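Local coordinates for poly-gamma-glutamate hydrolase (Bacillus phage phiNIT1, PDB 3A9L) that hydrolyses the gamma-glutamyl linkages of bacterial poly-gamma-glutamate as a zinc peptidase, at the interface of chains A and B. Numbering follows the deposited sequence. Chains: chain A/B, Poly-gamma-glutamate hydrolase.

Contact 1: the interface of chains A and B. Residues chain A 14, 23, 87; chain B 29, 91, 95.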
ATOM      1  N   GLU A  14      10.095 -14.457   4.782  1.00 24.89           N
ATOM      2  CA  GLU A  14       8.716 -14.679   4.383  1.00 24.88           C
ATOM      3  C   GLU A  14       8.327 -16.164   4.466  1.00 25.67           C
ATOM      4  O   GLU A  14       7.189 -16.523   4.865  1.00 24.03           O
ATOM      5  CB  GLU A  14       8.505 -14.101   2.982  1.00 25.03           C
ATOM      6  CG  GLU A  14       8.431 -12.575   3.059  1.00 23.94           C
ATOM      7  CD  GLU A  14       7.741 -11.904   1.854  1.00 24.60           C
ATOM      8  OE1 GLU A  14       7.136 -12.612   1.028  1.00 23.82           O
ATOM      9  OE2 GLU A  14       7.785 -10.650   1.769  1.00 23.80           O
ATOM     10  N   TYR A  23       4.406  -9.713  10.410  1.00 18.38           N
ATOM     11  CA  TYR A  23       4.750  -8.580   9.585  1.00 18.13           C
ATOM     12  C   TYR A  23       3.618  -8.250   8.584  1.00 17.95           C
ATOM     13  O   TYR A  23       2.796  -9.106   8.269  1.00 17.15           O
ATOM     14  CB  TYR A  23       6.069  -8.837   8.818  1.00 17.33           C
ATOM     15  CG  TYR A  23       5.889  -9.743   7.628  1.00 19.61           C
ATOM     16  CD1 TYR A  23       5.904 -11.136   7.783  1.00 17.91           C
ATOM     17  CD2 TYR A  23       5.699  -9.206   6.330  1.00 17.53           C
ATOM     18  CE1 TYR A  23       5.756 -11.991   6.667  1.00 21.77           C
ATOM     19  CE2 TYR A  23       5.524 -10.045   5.241  1.00 18.79           C
ATOM     20  CZ  TYR A  23       5.556 -11.422   5.410  1.00 18.82           C
ATOM     21  OH  TYR A  23       5.400 -12.243   4.333  1.00 16.35           O
ATOM     22  N   PRO A  87      10.480  -8.103  -2.886  1.00 20.36           N
ATOM     23  CA  PRO A  87      10.326  -7.760  -4.293  1.00 20.22           C
ATOM     24  C   PRO A  87       9.484  -6.505  -4.584  1.00 19.92           C
ATOM     25  O   PRO A  87       9.753  -5.794  -5.553  1.00 19.78           O
ATOM     26  CB  PRO A  87       9.675  -9.023  -4.892  1.00 19.76           C
ATOM     27  CG  PRO A  87       9.111  -9.736  -3.760  1.00 20.15           C
ATOM     28  CD  PRO A  87      10.122  -9.508  -2.663  1.00 21.03           C
TER
ATOM     29  N   ARG B  29      -0.434  -5.693   2.289  1.00 19.34           N
ATOM     30  CA  ARG B  29      -0.324  -7.138   2.386  1.00 19.89           C
ATOM     31  C   ARG B  29      -0.322  -7.560   3.851  1.00 19.85           C
ATOM     32  O   ARG B  29       0.658  -7.313   4.598  1.00 17.03           O
ATOM     33  CB  ARG B  29       0.942  -7.646   1.706  1.00 20.90           C
ATOM     34  CG  ARG B  29       0.862  -9.184   1.466  1.00 20.41           C
ATOM     35  CD  ARG B  29       2.201  -9.793   1.153  1.00 21.68           C
ATOM     36  NE  ARG B  29       2.180 -11.253   1.373  1.00 20.94           N
ATOM     37  CZ  ARG B  29       3.243 -12.066   1.331  1.00 18.60           C
ATOM     38  NH1 ARG B  29       4.450 -11.606   1.048  1.00 21.72           N
ATOM     39  NH2 ARG B  29       3.096 -13.371   1.560  1.00 20.17           N
ATOM     40  N   CYS B  91       2.399  -9.775  -8.169  1.00 19.16           N
ATOM     41  CA  CYS B  91       3.159 -10.245  -7.006  1.00 21.11           C
ATOM     42  C   CYS B  91       2.220 -10.588  -5.865  1.00 20.43           C
ATOM     43  O   CYS B  91       2.233 -11.721  -5.378  1.00 21.89           O
ATOM     44  CB  CYS B  91       4.196  -9.220  -6.541  1.00 21.35           C
ATOM     45  SG  CYS B  91       5.567  -9.945  -5.607  1.00 26.52           S
ATOM     46  N   LYS B  95       1.003 -14.626  -3.875  1.00 22.57           N
ATOM     47  CA  LYS B  95       1.234 -14.994  -2.483  1.00 23.73           C
ATOM     48  C   LYS B  95      -0.040 -15.173  -1.589  1.00 22.69           C
ATOM     49  O   LYS B  95       0.083 -15.299  -0.378  1.00 23.33           O
ATOM     50  CB  LYS B  95       2.273 -14.045  -1.835  1.00 24.16           C
ATOM     51  CG  LYS B  95       3.641 -14.006  -2.560  1.00 26.37           C
ATOM     52  CD  LYS B  95       4.827 -13.891  -1.568  1.00 29.37           C
ATOM     53  CE  LYS B  95       6.177 -14.165  -2.250  1.00 31.93           C
ATOM     54  NZ  LYS B  95       6.749 -12.963  -2.940  1.00 37.47           N
TER
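B:Arg29 reaches A:Glu14 with CG anti to its backbone N (chi1 -164°) and its chain extended as far as NE. A:Glu14, from helix 10-16, has CG anti to its carbonyl carbon (chi1 -75°) and an extended chain beyond it, and the two side chains meet tip to tip. The guanidinium nitrogen NH1 of B:Arg29 donates to the carboxylate oxygen OE1 of A:Glu14 at 2.9 Å. This hydrogen bond is also a salt bridge. It is moderately bent at the hydrogen. OE1 lies in the guanidinium plane, at its edge, but NH1 comes to OE1 from above the carboxylate plane. The two flat groups are turned 67° apart, so this is not the flat paired form of an arginine-carboxylate bridge.

The guanidinium has a neighbour on each face. On one face the phenol OH of A:Tyr23 lies 3.3 Å above the plane, toward the rim. The tyrosine ring stands almost perpendicular to the guanidinium. On the opposite face is CB of B:Lys95, from the arginine's own chain. These two neighbours probably limit tilting of the group.

The B:Lys95 side chain crosses A:Glu14 at about a right angle. Its CD lies 3.7 Å from OE1 of A:Glu14. Its side-chain nitrogen NZ is 4.0 Å from the same OE1, beyond direct contact, yet its charge may add to the attraction. Farther along, two copies of helix 87-94 approach each other. There the ring carbon CG of A:Pro87 touches the thiol sulfur SG of B:Cys91 at 4.0 Å.

Contact 2: the interface of chains A and B. Residues chain A 27-30; chain B 24-26.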
ATOM      1  N   VAL A  27       2.131  -0.048   0.738  1.00 18.52           N
ATOM      2  CA  VAL A  27       2.711   0.661  -0.435  1.00 17.85           C
ATOM      3  C   VAL A  27       1.711   1.716  -0.915  1.00 18.49           C
ATOM      4  O   VAL A  27       0.529   1.445  -1.044  1.00 18.45           O
ATOM      5  CB  VAL A  27       2.989  -0.303  -1.624  1.00 18.57           C
ATOM      6  CG1 VAL A  27       3.664   0.428  -2.794  1.00 17.90           C
ATOM      7  CG2 VAL A  27       3.823  -1.509  -1.227  1.00 19.93           C
ATOM      8  N   LYS A  28       2.184   2.924  -1.186  1.00 18.68           N
ATOM      9  CA  LYS A  28       1.389   3.834  -1.953  1.00 19.23           C
ATOM     10  C   LYS A  28       2.294   4.502  -2.974  1.00 20.07           C
ATOM     11  O   LYS A  28       3.123   5.307  -2.608  1.00 21.48           O
ATOM     12  CB  LYS A  28       0.658   4.869  -1.047  1.00 18.26           C
ATOM     13  CG  LYS A  28      -0.342   5.774  -1.885  1.00 18.17           C
ATOM     14  CD  LYS A  28      -1.034   6.826  -1.038  1.00 21.99           C
ATOM     15  CE  LYS A  28      -2.198   7.491  -1.809  1.00 23.88           C
ATOM     16  NZ  LYS A  28      -2.952   8.493  -0.988  1.00 29.09           N
ATOM     17  N   ARG A  29       2.148   4.126  -4.243  1.00 20.70           N
ATOM     18  CA  ARG A  29       2.900   4.709  -5.325  1.00 20.93           C
ATOM     19  C   ARG A  29       2.023   5.842  -5.879  1.00 20.81           C
ATOM     20  O   ARG A  29       0.908   5.586  -6.371  1.00 19.46           O
ATOM     21  CB  ARG A  29       3.208   3.650  -6.403  1.00 20.85           C
ATOM     22  CG  ARG A  29       4.223   4.176  -7.413  1.00 22.34           C
ATOM     23  CD  ARG A  29       4.549   3.249  -8.579  1.00 22.99           C
ATOM     24  NE  ARG A  29       5.288   3.998  -9.594  1.00 22.13           N
ATOM     25  CZ  ARG A  29       5.336   3.715 -10.898  1.00 20.63           C
ATOM     26  NH1 ARG A  29       4.755   2.646 -11.378  1.00 21.47           N
ATOM     27  NH2 ARG A  29       6.024   4.499 -11.719  1.00 17.95           N
ATOM     28  N   GLN A  30       2.525   7.073  -5.777  1.00 20.81           N
ATOM     29  CA  GLN A  30       1.751   8.269  -6.050  1.00 21.16           C
ATOM     30  C   GLN A  30       2.625   9.433  -6.508  1.00 21.40           C
ATOM     31  O   GLN A  30       2.157  10.550  -6.636  1.00 20.49           O
ATOM     32  CB  GLN A  30       0.899   8.653  -4.819  1.00 21.32           C
ATOM     33  CG  GLN A  30       1.686   9.136  -3.585  1.00 22.88           C
ATOM     34  CD  GLN A  30       0.797   9.760  -2.516  1.00 23.21           C
ATOM     35  OE1 GLN A  30      -0.414   9.955  -2.712  1.00 22.60           O
ATOM     36  NE2 GLN A  30       1.390  10.073  -1.372  1.00 20.87           N
TER
ATOM     37  N   ASN B  24      -2.772   6.017  -9.241  1.00 18.99           N
ATOM     38  CA  ASN B  24      -1.909   5.598  -8.120  1.00 18.24           C
ATOM     39  C   ASN B  24      -2.205   4.127  -7.832  1.00 18.68           C
ATOM     40  O   ASN B  24      -3.148   3.556  -8.416  1.00 18.48           O
ATOM     41  CB  ASN B  24      -1.982   6.554  -6.883  1.00 18.39           C
ATOM     42  CG  ASN B  24      -3.252   6.387  -6.034  1.00 16.05           C
ATOM     43  OD1 ASN B  24      -3.983   5.391  -6.145  1.00 16.04           O
ATOM     44  ND2 ASN B  24      -3.496   7.365  -5.152  1.00 17.41           N
ATOM     45  N   ILE B  25      -1.375   3.518  -6.978  1.00 17.81           N
ATOM     46  CA  ILE B  25      -1.481   2.120  -6.611  1.00 17.41           C
ATOM     47  C   ILE B  25      -1.318   2.108  -5.088  1.00 18.34           C
ATOM     48  O   ILE B  25      -0.379   2.732  -4.557  1.00 18.63           O
ATOM     49  CB  ILE B  25      -0.372   1.231  -7.254  1.00 16.84           C
ATOM     50  CG1 ILE B  25      -0.238   1.520  -8.769  1.00 16.67           C
ATOM     51  CG2 ILE B  25      -0.651  -0.257  -6.905  1.00 14.04           C
ATOM     52  CD1 ILE B  25       0.678   0.613  -9.617  1.00 14.07           C
ATOM     53  N   GLU B  26      -2.251   1.437  -4.421  1.00 18.39           N
ATOM     54  CA  GLU B  26      -2.234   1.209  -2.962  1.00 19.19           C
ATOM     55  C   GLU B  26      -2.261  -0.268  -2.684  1.00 18.83           C
ATOM     56  O   GLU B  26      -3.055  -1.000  -3.257  1.00 19.58           O
ATOM     57  CB  GLU B  26      -3.491   1.780  -2.305  1.00 19.02           C
ATOM     58  CG  GLU B  26      -3.735   3.221  -2.540  1.00 21.88           C
ATOM     59  CD  GLU B  26      -4.912   3.745  -1.748  1.00 25.43           C
ATOM     60  OE1 GLU B  26      -5.706   2.956  -1.176  1.00 27.82           O
ATOM     61  OE2 GLU B  26      -5.040   4.971  -1.689  1.00 29.60           O
TER
HETATM   62  O   HOH W   1      -2.308   9.837  -4.932  1.00 19.80           O
HETATM   63  O   HOH W   2      -5.092   8.190  -3.068  1.00 32.24           O
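A:Lys28 and B:Glu26 are paired across an antiparallel junction between the two copies of strand 23-29. Their side chains lie side by side and point the same way. The lysine leaves its strand with CG anti to the backbone N (chi1 -174°) and remains extended to its tip. This carries it past the neighbouring strand of chain B. From CB the chain runs through CG, which passes the carbonyl oxygen O of B:Ile25 at 4.0 Å, and on by way of CD to CE. CE approaches two polar groups of chain B: the amide ND2 of B:Asn24 at 3.6 Å and the carboxylate OE2 of B:Glu26 at 3.8 Å. The terminal NZ is 4.2 Å from that OE2, too far for a direct salt bridge. The opposite charges may still attract. NZ instead meets water 2 at 3.0 Å.

B:Asn24 takes part in two water links. Its side-chain amide ND2 is hydrogen-bonded to water 2, and so is joined to A:Lys28. The same ND2 also reaches water 1, which contacts the side-chain carbonyl OE1 of A:Gln30. CG of B:Asn24 sits between its backbone N and carbonyl carbon (chi1 76°), and the amide crosses the lysine chain.

Two direct backbone hydrogen bonds also join the strands. A:Arg29 N donates to B:Ile25 O at 2.9 Å, and B:Ile25 N donates back to A:Arg29 O at 3.1 Å. Both bonds use the same residue pair, which would help fix the register of the two strands. The deposited dimer may or may not be the one that forms in solution. Within it, the site joins the two copies of strand 23-29 into one sheet that continues across the two-fold.

The centres of the C-alpha atoms of contact 1 and contact 2 are about 16 Å apart. Both use strand 23-29 from each chain. Contact 2 is the main-chain pairing of these strands, while contact 1 adds side chains from helices 10-16 and 87-94 beside them. Residue 29 serves in both: its backbone in chain A belongs to contact 2, and its guanidinium in chain B to contact 1. Two-fold symmetry gives each contact a twin with the chains exchanged. Together they would set strand register and anchor the flanking helices, if the deposited dimer is the biological one.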